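Local atomic coordinates of FMN-binding protein (Syntrophomonas wolfei subsp. wolfei, PDB entry 3IN6), a protein that binds flavin mononucleotide in pockets shared between the two subunits of its dimer, as a flavoprotein whose reaction is not established. Residues S36-N41 and K75-G80; K69-L74 and N131-K136; D94-Y99 and V138-V143. All blocks are in the same frame, centred on the assembly; numbering follows the deposited sequence.

Contact 1: S36-N41 and K75-G80; sequences STVDRN and KETGKG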
loop_
_atom_site.group_PDB
_atom_site.type_symbol
_atom_site.label_atom_id
_atom_site.label_comp_id
_atom_site.label_asym_id
_atom_site.label_seq_id
_atom_site.Cartn_x
_atom_site.Cartn_y
_atom_site.Cartn_z
ATOM N N SER A 36 -3.524 3.556 -0.339
ATOM C CA SER A 36 -2.328 4.354 -0.338
ATOM C C SER A 36 -2.755 5.720 -0.877
ATOM O O SER A 36 -3.498 5.789 -1.858
ATOM C CB SER A 36 -1.219 3.701 -1.189
ATOM O OG SER A 36 -0.843 2.438 -0.673
ATOM N N THR A 37 -2.299 6.781 -0.214
ATOM C CA THR A 37 -2.641 8.181 -0.554
ATOM C C THR A 37 -1.388 9.047 -0.589
ATOM O O THR A 37 -0.307 8.554 -0.321
ATOM C CB THR A 37 -3.657 8.759 0.472
ATOM O OG1 THR A 37 -3.098 8.723 1.802
ATOM C CG2 THR A 37 -4.994 7.949 0.443
ATOM N N VAL A 38 -1.538 10.333 -0.935
ATOM C CA VAL A 38 -0.428 11.273 -1.032
ATOM C C VAL A 38 -0.901 12.698 -0.730
ATOM O O VAL A 38 -2.072 12.997 -0.939
ATOM C CB VAL A 38 0.184 11.284 -2.472
ATOM C CG1 VAL A 38 -0.817 11.816 -3.478
ATOM C CG2 VAL A 38 1.477 12.110 -2.523
ATOM N N ASP A 39 0.000 13.554 -0.219
ATOM C CA ASP A 39 -0.320 14.974 0.011
ATOM C C ASP A 39 0.314 15.843 -1.069
ATOM O O ASP A 39 1.016 15.314 -1.945
ATOM C CB ASP A 39 0.068 15.466 1.423
ATOM C CG ASP A 39 1.572 15.713 1.610
ATOM O OD1 ASP A 39 2.411 15.410 0.728
ATOM O OD2 ASP A 39 1.912 16.243 2.682
ATOM N N ARG A 40 0.072 17.165 -0.979
ATOM C CA ARG A 40 0.537 18.154 -1.956
ATOM C C ARG A 40 2.065 18.210 -2.116
ATOM O O ARG A 40 2.573 18.709 -3.130
ATOM C CB ARG A 40 0.026 19.575 -1.589
ATOM C CG ARG A 40 0.483 19.990 -0.199
ATOM C CD ARG A 40 0.611 21.470 0.101
ATOM N NE ARG A 40 -0.627 22.059 0.553
ATOM C CZ ARG A 40 -0.743 23.025 1.465
ATOM N NH1 ARG A 40 0.299 23.530 2.112
ATOM N NH2 ARG A 40 -1.956 23.465 1.758
ATOM N N ASN A 41 2.786 17.770 -1.084
ATOM C CA ASN A 41 4.246 17.736 -1.106
ATOM C C ASN A 41 4.826 16.385 -1.513
ATOM O O ASN A 41 6.020 16.157 -1.330
ATOM C CB ASN A 41 4.823 18.155 0.244
ATOM C CG ASN A 41 5.222 19.592 0.275
ATOM O OD1 ASN A 41 4.423 20.494 -0.026
ATOM N ND2 ASN A 41 6.474 19.832 0.645
ATOM N N LYS A 75 -8.310 14.860 0.761
ATOM C CA LYS A 75 -8.855 16.218 0.592
ATOM C C LYS A 75 -7.853 17.158 -0.060
ATOM O O LYS A 75 -8.254 18.155 -0.642
ATOM C CB LYS A 75 -9.326 16.830 1.919
ATOM C CG LYS A 75 -10.369 16.029 2.692
ATOM C CD LYS A 75 -11.677 15.821 1.957
ATOM C CE LYS A 75 -12.483 17.119 1.837
ATOM N NZ LYS A 75 -13.808 16.874 1.211
ATOM N N GLU A 76 -6.554 16.882 0.059
ATOM C CA GLU A 76 -5.534 17.716 -0.597
ATOM C C GLU A 76 -5.357 17.380 -2.067
ATOM O O GLU A 76 -5.317 18.270 -2.909
ATOM C CB GLU A 76 -4.148 17.576 0.054
ATOM C CG GLU A 76 -4.024 18.300 1.334
ATOM C CD GLU A 76 -2.617 18.324 1.899
ATOM O OE1 GLU A 76 -1.617 18.146 1.173
ATOM O OE2 GLU A 76 -2.530 18.542 3.113
ATOM N N THR A 77 -5.224 16.100 -2.369
ATOM C CA THR A 77 -4.928 15.660 -3.732
ATOM C C THR A 77 -6.008 14.829 -4.409
ATOM O O THR A 77 -6.017 14.729 -5.637
ATOM C CB THR A 77 -3.647 14.805 -3.742
ATOM O OG1 THR A 77 -3.863 13.585 -3.004
ATOM C CG2 THR A 77 -2.516 15.562 -3.141
ATOM N N GLY A 78 -6.846 14.150 -3.628
ATOM C CA GLY A 78 -7.920 13.353 -4.191
ATOM C C GLY A 78 -7.546 12.025 -4.820
ATOM O O GLY A 78 -8.441 11.284 -5.239
ATOM N N LYS A 79 -6.256 11.682 -4.848
ATOM C CA LYS A 79 -5.832 10.454 -5.520
ATOM C C LYS A 79 -5.404 9.338 -4.596
ATOM O O LYS A 79 -4.867 9.572 -3.541
ATOM C CB LYS A 79 -4.758 10.754 -6.561
ATOM C CG LYS A 79 -5.253 11.764 -7.616
ATOM C CD LYS A 79 -4.517 11.656 -8.945
ATOM C CE LYS A 79 -4.792 12.883 -9.833
ATOM N NZ LYS A 79 -3.988 12.856 -11.090
ATOM N N GLY A 80 -5.667 8.112 -5.004
ATOM C CA GLY A 80 -5.305 6.951 -4.183
ATOM C C GLY A 80 -5.313 5.640 -4.923
ATOM O O GLY A 80 -5.644 5.567 -6.115
HETATM O O HOH W 1 -4.521 11.401 -1.587
#

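Contact 2: K69-L74 and N131-K136; sequences KTYANL and NCLVFK. With FMN (flavin mononucleotide), chain C.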
loop_
_atom_site.group_PDB
_atom_site.type_symbol
_atom_site.label_atom_id
_atom_site.label_comp_id
_atom_site.label_asym_id
_atom_site.label_seq_id
_atom_site.Cartn_x
_atom_site.Cartn_y
_atom_site.Cartn_z
ATOM N N LYS A 69 -4.857 10.835 8.550
ATOM C CA LYS A 69 -3.875 11.300 7.557
ATOM C C LYS A 69 -4.360 10.939 6.146
ATOM O O LYS A 69 -4.330 11.770 5.235
ATOM C CB LYS A 69 -2.506 10.698 7.863
ATOM C CG LYS A 69 -1.280 11.204 7.065
ATOM C CD LYS A 69 -1.045 12.696 7.230
ATOM C CE LYS A 69 0.439 13.052 7.547
ATOM N NZ LYS A 69 1.404 12.447 6.618
ATOM N N THR A 70 -4.813 9.703 5.983
ATOM C CA THR A 70 -5.416 9.223 4.727
ATOM C C THR A 70 -6.506 10.175 4.242
ATOM O O THR A 70 -6.534 10.571 3.063
ATOM C CB THR A 70 -6.010 7.823 4.934
ATOM O OG1 THR A 70 -4.935 6.940 5.266
ATOM C CG2 THR A 70 -6.712 7.299 3.675
ATOM N N TYR A 71 -7.367 10.587 5.172
ATOM C CA TYR A 71 -8.452 11.512 4.860
ATOM C C TYR A 71 -7.931 12.886 4.467
ATOM O O TYR A 71 -8.394 13.468 3.482
ATOM C CB TYR A 71 -9.399 11.642 6.059
ATOM C CG TYR A 71 -10.509 12.624 5.844
ATOM C CD1 TYR A 71 -11.538 12.351 4.947
ATOM C CD2 TYR A 71 -10.553 13.818 6.547
ATOM C CE1 TYR A 71 -12.585 13.248 4.753
ATOM C CE2 TYR A 71 -11.597 14.723 6.355
ATOM C CZ TYR A 71 -12.603 14.426 5.463
ATOM O OH TYR A 71 -13.622 15.317 5.268
ATOM N N ALA A 72 -6.998 13.417 5.258
ATOM C CA ALA A 72 -6.380 14.720 4.961
ATOM C C ALA A 72 -5.717 14.705 3.578
ATOM O O ALA A 72 -5.805 15.679 2.843
ATOM C CB ALA A 72 -5.355 15.101 6.028
ATOM N N ASN A 73 -5.023 13.620 3.242
ATOM C CA ASN A 73 -4.404 13.474 1.907
ATOM C C ASN A 73 -5.460 13.511 0.782
ATOM O O ASN A 73 -5.363 14.311 -0.187
ATOM C CB ASN A 73 -3.597 12.189 1.841
ATOM C CG ASN A 73 -2.291 12.281 2.617
ATOM O OD1 ASN A 73 -1.840 13.367 2.978
ATOM N ND2 ASN A 73 -1.668 11.141 2.848
ATOM N N LEU A 74 -6.508 12.710 0.940
ATOM C CA LEU A 74 -7.579 12.674 -0.062
ATOM C C LEU A 74 -8.169 14.059 -0.293
ATOM O O LEU A 74 -8.441 14.419 -1.434
ATOM C CB LEU A 74 -8.660 11.670 0.319
ATOM C CG LEU A 74 -8.181 10.221 0.264
ATOM C CD1 LEU A 74 -9.227 9.299 0.901
ATOM C CD2 LEU A 74 -7.828 9.794 -1.199
ATOM N N ASN A 131 -17.450 10.047 7.885
ATOM C CA ASN A 131 -17.668 10.354 6.485
ATOM C C ASN A 131 -17.928 9.089 5.688
ATOM O O ASN A 131 -17.446 8.000 6.034
ATOM C CB ASN A 131 -16.418 10.983 5.810
ATOM C CG ASN A 131 -15.704 12.032 6.659
ATOM O OD1 ASN A 131 -14.948 11.695 7.569
ATOM N ND2 ASN A 131 -15.873 13.305 6.302
ATOM N N CYS A 132 -18.685 9.245 4.611
ATOM C CA CYS A 132 -18.785 8.206 3.621
ATOM C C CYS A 132 -17.951 8.778 2.471
ATOM O O CYS A 132 -18.250 9.865 1.970
ATOM C CB CYS A 132 -20.214 7.947 3.176
ATOM S SG CYS A 132 -20.213 6.734 1.847
ATOM N N LEU A 133 -16.870 8.096 2.111
ATOM C CA LEU A 133 -16.038 8.551 1.023
ATOM C C LEU A 133 -16.495 7.841 -0.240
ATOM O O LEU A 133 -16.634 6.618 -0.250
ATOM C CB LEU A 133 -14.555 8.275 1.293
ATOM C CG LEU A 133 -13.973 8.922 2.547
ATOM C CD1 LEU A 133 -12.529 8.501 2.683
ATOM C CD2 LEU A 133 -14.130 10.450 2.521
ATOM N N VAL A 134 -16.738 8.609 -1.299
ATOM C CA VAL A 134 -17.186 8.026 -2.549
ATOM C C VAL A 134 -16.065 8.153 -3.549
ATOM O O VAL A 134 -15.616 9.270 -3.827
ATOM C CB VAL A 134 -18.464 8.722 -3.070
ATOM C CG1 VAL A 134 -18.988 8.000 -4.306
ATOM C CG2 VAL A 134 -19.541 8.771 -1.955
ATOM N N PHE A 135 -15.602 7.022 -4.078
ATOM C CA PHE A 135 -14.516 7.032 -5.065
ATOM C C PHE A 135 -14.951 6.648 -6.467
ATOM O O PHE A 135 -15.818 5.822 -6.642
ATOM C CB PHE A 135 -13.379 6.073 -4.684
ATOM C CG PHE A 135 -12.742 6.358 -3.354
ATOM C CD1 PHE A 135 -11.644 7.196 -3.262
ATOM C CD2 PHE A 135 -13.195 5.717 -2.196
ATOM C CE1 PHE A 135 -11.027 7.437 -2.016
ATOM C CE2 PHE A 135 -12.588 5.946 -0.960
ATOM C CZ PHE A 135 -11.497 6.820 -0.874
ATOM N N LYS A 136 -14.309 7.258 -7.460
ATOM C CA LYS A 136 -14.490 6.886 -8.853
ATOM C C LYS A 136 -13.319 5.999 -9.181
ATOM O O LYS A 136 -12.169 6.350 -8.865
ATOM C CB LYS A 136 -14.484 8.117 -9.771
ATOM C CG LYS A 136 -14.407 7.779 -11.267
ATOM C CD LYS A 136 -14.273 9.061 -12.118
ATOM C CE LYS A 136 -14.060 8.741 -13.600
ATOM N NZ LYS A 136 -13.865 9.976 -14.433
HETATM N N1 FMN C . -10.245 2.954 9.235
HETATM C C2 FMN C . -11.203 3.558 8.441
HETATM O O2 FMN C . -11.397 4.775 8.520
HETATM N N3 FMN C . -11.948 2.788 7.555
HETATM C C4 FMN C . -11.748 1.418 7.462
HETATM O O4 FMN C . -12.436 0.761 6.662
HETATM C C4A FMN C . -10.786 0.806 8.282
HETATM N N5 FMN C . -10.563 -0.566 8.226
HETATM C C5A FMN C . -9.607 -1.180 9.027
HETATM C C6 FMN C . -9.405 -2.564 8.930
HETATM C C7 FMN C . -8.451 -3.191 9.736
HETATM C C7M FMN C . -8.257 -4.672 9.616
HETATM C C8 FMN C . -7.680 -2.439 10.633
HETATM C C8M FMN C . -6.636 -3.094 11.500
HETATM C C9 FMN C . -7.876 -1.053 10.721
HETATM C C9A FMN C . -8.848 -0.410 9.920
HETATM N N10 FMN C . -9.064 0.975 9.981
HETATM C C10 FMN C . -10.032 1.579 9.174
HETATM C "C1'" FMN C . -8.281 1.843 10.941
HETATM C "C2'" FMN C . -7.116 2.575 10.276
HETATM O "O2'" FMN C . -6.273 1.665 9.604
HETATM C "C3'" FMN C . -6.354 3.368 11.345
HETATM O "O3'" FMN C . -7.164 4.451 11.759
HETATM C "C4'" FMN C . -4.986 3.881 10.882
HETATM O "O4'" FMN C . -4.256 4.358 11.990
HETATM C "C5'" FMN C . -5.099 5.010 9.872
HETATM O "O5'" FMN C . -3.813 5.376 9.438
HETATM P P FMN C . -3.469 6.876 8.937
HETATM O O1P FMN C . -3.470 7.846 10.088
HETATM O O2P FMN C . -4.461 7.377 7.899
HETATM O O3P FMN C . -2.076 6.761 8.414
#

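Contact 3: D94-Y99 and V138-V143; sequences DGIRVY and VKILPV. With FMN (flavin mononucleotide), chain E.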
loop_
_atom_site.group_PDB
_atom_site.type_symbol
_atom_site.label_atom_id
_atom_site.label_comp_id
_atom_site.label_asym_id
_atom_site.label_seq_id
_atom_site.Cartn_x
_atom_site.Cartn_y
_atom_site.Cartn_z
ATOM N N ASP A 94 -3.720 -14.433 -4.163
ATOM C CA ASP A 94 -4.382 -13.597 -5.157
ATOM C C ASP A 94 -4.414 -12.137 -4.694
ATOM O O ASP A 94 -3.994 -11.817 -3.590
ATOM C CB ASP A 94 -5.819 -14.088 -5.356
ATOM C CG ASP A 94 -6.410 -13.649 -6.675
ATOM O OD1 ASP A 94 -5.690 -13.700 -7.699
ATOM O OD2 ASP A 94 -7.604 -13.280 -6.691
ATOM N N GLY A 95 -4.910 -11.244 -5.537
ATOM C CA GLY A 95 -5.002 -9.833 -5.156
ATOM C C GLY A 95 -5.377 -8.931 -6.305
ATOM O O GLY A 95 -5.520 -9.372 -7.417
ATOM N N ILE A 96 -5.511 -7.646 -6.039
ATOM C CA ILE A 96 -5.883 -6.696 -7.089
ATOM C C ILE A 96 -5.449 -5.310 -6.662
ATOM O O ILE A 96 -5.245 -5.054 -5.457
ATOM C CB ILE A 96 -7.423 -6.702 -7.282
ATOM C CG1 ILE A 96 -7.868 -6.006 -8.585
ATOM C CG2 ILE A 96 -8.128 -6.089 -6.028
ATOM C CD1 ILE A 96 -7.522 -6.752 -9.886
ATOM N N ARG A 97 -5.299 -4.421 -7.643
ATOM C CA ARG A 97 -5.005 -3.026 -7.388
ATOM C C ARG A 97 -6.077 -2.224 -8.059
ATOM O O ARG A 97 -6.303 -2.379 -9.264
ATOM C CB ARG A 97 -3.652 -2.616 -7.935
ATOM C CG ARG A 97 -2.494 -3.108 -7.125
ATOM C CD ARG A 97 -1.160 -2.699 -7.741
ATOM N NE ARG A 97 -0.927 -3.275 -9.061
ATOM C CZ ARG A 97 0.178 -3.077 -9.778
ATOM N NH1 ARG A 97 1.170 -2.322 -9.314
ATOM N NH2 ARG A 97 0.301 -3.637 -10.971
ATOM N N VAL A 98 -6.752 -1.378 -7.280
ATOM C CA VAL A 98 -7.791 -0.525 -7.810
ATOM C C VAL A 98 -7.423 0.944 -7.575
ATOM O O VAL A 98 -7.400 1.410 -6.429
ATOM C CB VAL A 98 -9.144 -0.823 -7.145
ATOM C CG1 VAL A 98 -10.225 -0.034 -7.811
ATOM C CG2 VAL A 98 -9.484 -2.342 -7.171
ATOM N N TYR A 99 -7.180 1.675 -8.666
ATOM C CA TYR A 99 -6.808 3.088 -8.626
ATOM C C TYR A 99 -8.027 3.975 -8.653
ATOM O O TYR A 99 -8.908 3.815 -9.501
ATOM C CB TYR A 99 -5.892 3.429 -9.799
ATOM C CG TYR A 99 -4.621 2.627 -9.794
ATOM C CD1 TYR A 99 -4.607 1.324 -10.251
ATOM C CD2 TYR A 99 -3.428 3.174 -9.355
ATOM C CE1 TYR A 99 -3.471 0.589 -10.268
ATOM C CE2 TYR A 99 -2.273 2.422 -9.346
ATOM C CZ TYR A 99 -2.299 1.139 -9.821
ATOM O OH TYR A 99 -1.167 0.367 -9.831
ATOM N N VAL A 138 -10.659 4.520 -11.531
ATOM C CA VAL A 138 -9.945 5.073 -12.677
ATOM C C VAL A 138 -9.171 4.021 -13.487
ATOM O O VAL A 138 -8.980 4.177 -14.699
ATOM C CB VAL A 138 -9.036 6.219 -12.166
ATOM C CG1 VAL A 138 -7.794 6.380 -12.994
ATOM C CG2 VAL A 138 -9.850 7.525 -12.090
ATOM N N LYS A 139 -8.731 2.956 -12.820
ATOM C CA LYS A 139 -7.969 1.889 -13.456
ATOM C C LYS A 139 -7.894 0.713 -12.478
ATOM O O LYS A 139 -7.910 0.923 -11.247
ATOM C CB LYS A 139 -6.558 2.395 -13.788
ATOM C CG LYS A 139 -5.626 1.382 -14.449
ATOM C CD LYS A 139 -4.255 1.985 -14.761
ATOM C CE LYS A 139 -3.466 2.349 -13.491
ATOM N NZ LYS A 139 -2.154 3.034 -13.763
ATOM N N ILE A 140 -7.823 -0.507 -13.014
ATOM C CA ILE A 140 -7.685 -1.734 -12.209
ATOM C C ILE A 140 -6.536 -2.562 -12.790
ATOM O O ILE A 140 -6.534 -2.869 -13.974
ATOM C CB ILE A 140 -8.955 -2.588 -12.219
ATOM C CG1 ILE A 140 -10.132 -1.801 -11.642
ATOM C CG2 ILE A 140 -8.732 -3.937 -11.436
ATOM C CD1 ILE A 140 -11.489 -2.570 -11.649
ATOM N N LEU A 141 -5.539 -2.909 -11.981
ATOM C CA LEU A 141 -4.440 -3.698 -12.498
ATOM C C LEU A 141 -4.280 -4.937 -11.648
ATOM O O LEU A 141 -4.692 -4.953 -10.495
ATOM C CB LEU A 141 -3.130 -2.902 -12.534
ATOM C CG LEU A 141 -3.030 -1.740 -13.544
ATOM C CD1 LEU A 141 -1.756 -0.926 -13.287
ATOM C CD2 LEU A 141 -3.103 -2.239 -15.023
ATOM N N PRO A 142 -3.703 -5.996 -12.225
ATOM C CA PRO A 142 -3.419 -7.191 -11.424
ATOM C C PRO A 142 -2.319 -6.834 -10.419
ATOM O O PRO A 142 -1.683 -5.791 -10.563
ATOM C CB PRO A 142 -2.868 -8.189 -12.449
ATOM C CG PRO A 142 -3.207 -7.641 -13.777
ATOM C CD PRO A 142 -3.305 -6.163 -13.629
ATOM N N VAL A 143 -2.091 -7.691 -9.435
ATOM C CA VAL A 143 -1.063 -7.465 -8.412
ATOM C C VAL A 143 0.321 -7.170 -8.973
ATOM O O VAL A 143 0.923 -6.168 -8.600
ATOM C CB VAL A 143 -1.005 -8.637 -7.398
ATOM C CG1 VAL A 143 0.345 -8.712 -6.718
ATOM C CG2 VAL A 143 -2.119 -8.463 -6.383
HETATM N N1 FMN E . 9.820 -6.454 -8.078
HETATM C C2 FMN E . 10.975 -5.781 -7.769
HETATM O O2 FMN E . 11.437 -4.974 -8.581
HETATM N N3 FMN E . 11.594 -6.007 -6.545
HETATM C C4 FMN E . 11.058 -6.915 -5.642
HETATM O O4 FMN E . 11.614 -7.124 -4.563
HETATM C C4A FMN E . 9.894 -7.598 -5.963
HETATM N N5 FMN E . 9.353 -8.507 -5.070
HETATM C C5A FMN E . 8.197 -9.184 -5.398
HETATM C C6 FMN E . 7.678 -10.092 -4.477
HETATM C C7 FMN E . 6.515 -10.792 -4.766
HETATM C C7M FMN E . 5.975 -11.766 -3.756
HETATM C C8 FMN E . 5.861 -10.576 -5.980
HETATM C C8M FMN E . 4.595 -11.323 -6.296
HETATM C C9 FMN E . 6.372 -9.657 -6.899
HETATM C C9A FMN E . 7.554 -8.953 -6.620
HETATM N N10 FMN E . 8.099 -8.022 -7.520
HETATM C C10 FMN E . 9.271 -7.363 -7.192
HETATM C "C1'" FMN E . 7.481 -7.737 -8.870
HETATM C "C2'" FMN E . 6.674 -6.437 -8.911
HETATM O "O2'" FMN E . 5.686 -6.448 -7.914
HETATM C "C3'" FMN E . 6.052 -6.272 -10.303
HETATM O "O3'" FMN E . 7.102 -5.977 -11.208
HETATM C "C4'" FMN E . 4.948 -5.204 -10.345
HETATM O "O4'" FMN E . 4.173 -5.304 -11.521
HETATM C "C5'" FMN E . 5.533 -3.808 -10.310
HETATM O "O5'" FMN E . 4.497 -2.867 -10.283
HETATM P P FMN E . 4.662 -1.408 -10.947
HETATM O O1P FMN E . 5.784 -0.669 -10.258
HETATM O O2P FMN E . 3.362 -0.668 -10.739
HETATM O O3P FMN E . 4.935 -1.515 -12.442
HETATM O O HOH W 2 -3.872 -9.829 -9.332
#

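Contact 1: S36-N41 and K75-G80
Thr37 and Gly80 stand 4.7 Å apart, CA to CA, where the end of strand 33-38 runs beside the start of strand 79-87; the touching parts of the two segments run 152° apart. Farther on, the turn after Val38 passes over the last turn of helix 68-77, and Gly78, with positive phi, takes the chain out of that helix. Water 1 bridges the two backbones: it accepts from Val38 N and donates to Thr77 OG1 and to Lys79 O, the last at 2.7 Å. A nearly straight hydrogen bond runs from Arg40 N to Glu76 OE1 (2.9 Å, 174° at the hydrogen), met nearly along the C-O axis. Arg40 CG lies 3.1 Å from the same Glu76 OE1, whereas the guanidinium stays beyond salt-bridge range. Asp39 and Glu76 lie side by side, Asp39 OD2 4.3 Å from Glu76 OE1, and the two like charges would probably raise each other's proton affinity slightly; Asp39 OD1 accepts from Glu43 N. Thr77 OG1, between its own backbone N and carbonyl carbon (chi1 65°), lies 3.6 Å from Val38 CG1 where the two side chains cross at about a right angle, and Thr77 CG2 sits 3.5 Å from Asp39 C. Thr77 OG1 also bonds Asn73 O. Strand 44-48 flanks strand 33-38 on its other edge, and the second subunit packs Val44 on Val38 and Tyr42 on Thr77.

Contact 2: K69-L74 and N131-K136
Tyr71 and Asn131 make the polar part of the contact, their side chains crossing at about a right angle with ring and amide planes 33° apart. Asn131 OD1 stands 4.0 Å above the plane of the Tyr71 ring, displaced toward the rim, while Asn131 ND2 comes within 3.2 Å of Tyr71 OH. Both groups converge on Asp105: Tyr71 OH bonds its OD2 and Asn131 ND2 its OD1, so a single carboxylate fixes phenol and amide together. Arg64 bonds Asn131 OD1 and makes a cation-pi contact with the Tyr71 ring.

The apolar contacts continue along the strand. Leu133 CD2 lies at the edge of the Tyr71 ring, in its plane, 3.9 Å from CE1. Tyr71 CG is anti to the backbone N (chi1 177°), and the ring continues from there toward the strand. Leu74 CD1 touches Leu133 CD1 at 3.8 Å and, also at 3.8 Å, Phe135 CZ, meeting that ring at its edge. A leucine in place of Tyr71 would probably leave Asp105 OD2 without its phenol partner and open a gap beside Leu133 CD2.

The ligand bonds come from Thr70: its N (3.0 Å) and its OG1 (2.7 Å) both donate to FMN O2P.

The axes of segments 69-74 and 131-136 approach to 11.8 Å, at 50° between their directions; one side of the helix packs on the sheet while its N-terminal end meets the phosphate. Strand 33-38 adds Leu35 and Thr37 beneath the helix, and Cys132 and Val134 carry helix 110-120.

Contact 3: D94-Y99 and V138-V143
Arg97 holds Pro142 O side-on with two nitrogens: NE and NH2 each lie 3.0 Å from that one oxygen, 21° out of the guanidinium plane. Its NH1 donates to FMN O2P at 3.1 Å and also bonds Ile46 O of the second subunit. Val143 O sits 3.3 Å above the centre of the guanidinium and Tyr99 OH over the opposite face; that hydroxyl bonds Asn45 of the second subunit.

Backbone bonds tie the antiparallel strands, 171° apart, in two hydrogen-bonded pairs. Arg97 and Leu141 exchange both, whereas Tyr99 N donates to Lys139 O and Tyr99 O receives Val138 N (2.8 Å) with only a weak bond from Lys139 N, a classic beta bulge.

The Lys139 chain bends at chi3 (66°), which places CE over the Tyr99 ring, 3.7 Å from its centroid in a CH-pi contact, with NZ in a cation-pi contact at 4.3 Å. Leu141 CD1 touches Tyr99 CE1 at 3.8 Å. Ile140, packed on helix 2-28, shares a sheet face with Val98, and its CG2 is pressed tightly, 3.4 Å from Ile96 CD1.

With NE and NH2 committed to a carbonyl, NH1 faces the phosphate, whose charge it would probably help offset, tying both subunits together.

How the contacts relate
From the N terminus, helix 2-28 leads into the sheet, and contact 1 closes the first loop, bringing strand 33-38 against the end of helix 68-77 and the start of strand 79-87. Contact 2 opens on that same helix before contact 1 has closed, so the two cross; they also touch directly, Thr37 OG1 lying 3.0 Å from Asn73 ND2. Contact 3 opens on strand 92-106 after contact 1 is complete, in series with it, but inside the span of contact 2, and it crosses that span by ending later on strand 131-141. Contacts 2 and 3 occupy successive lengths of that strand, on opposite sides of the chain's centre, each beside a different FMN.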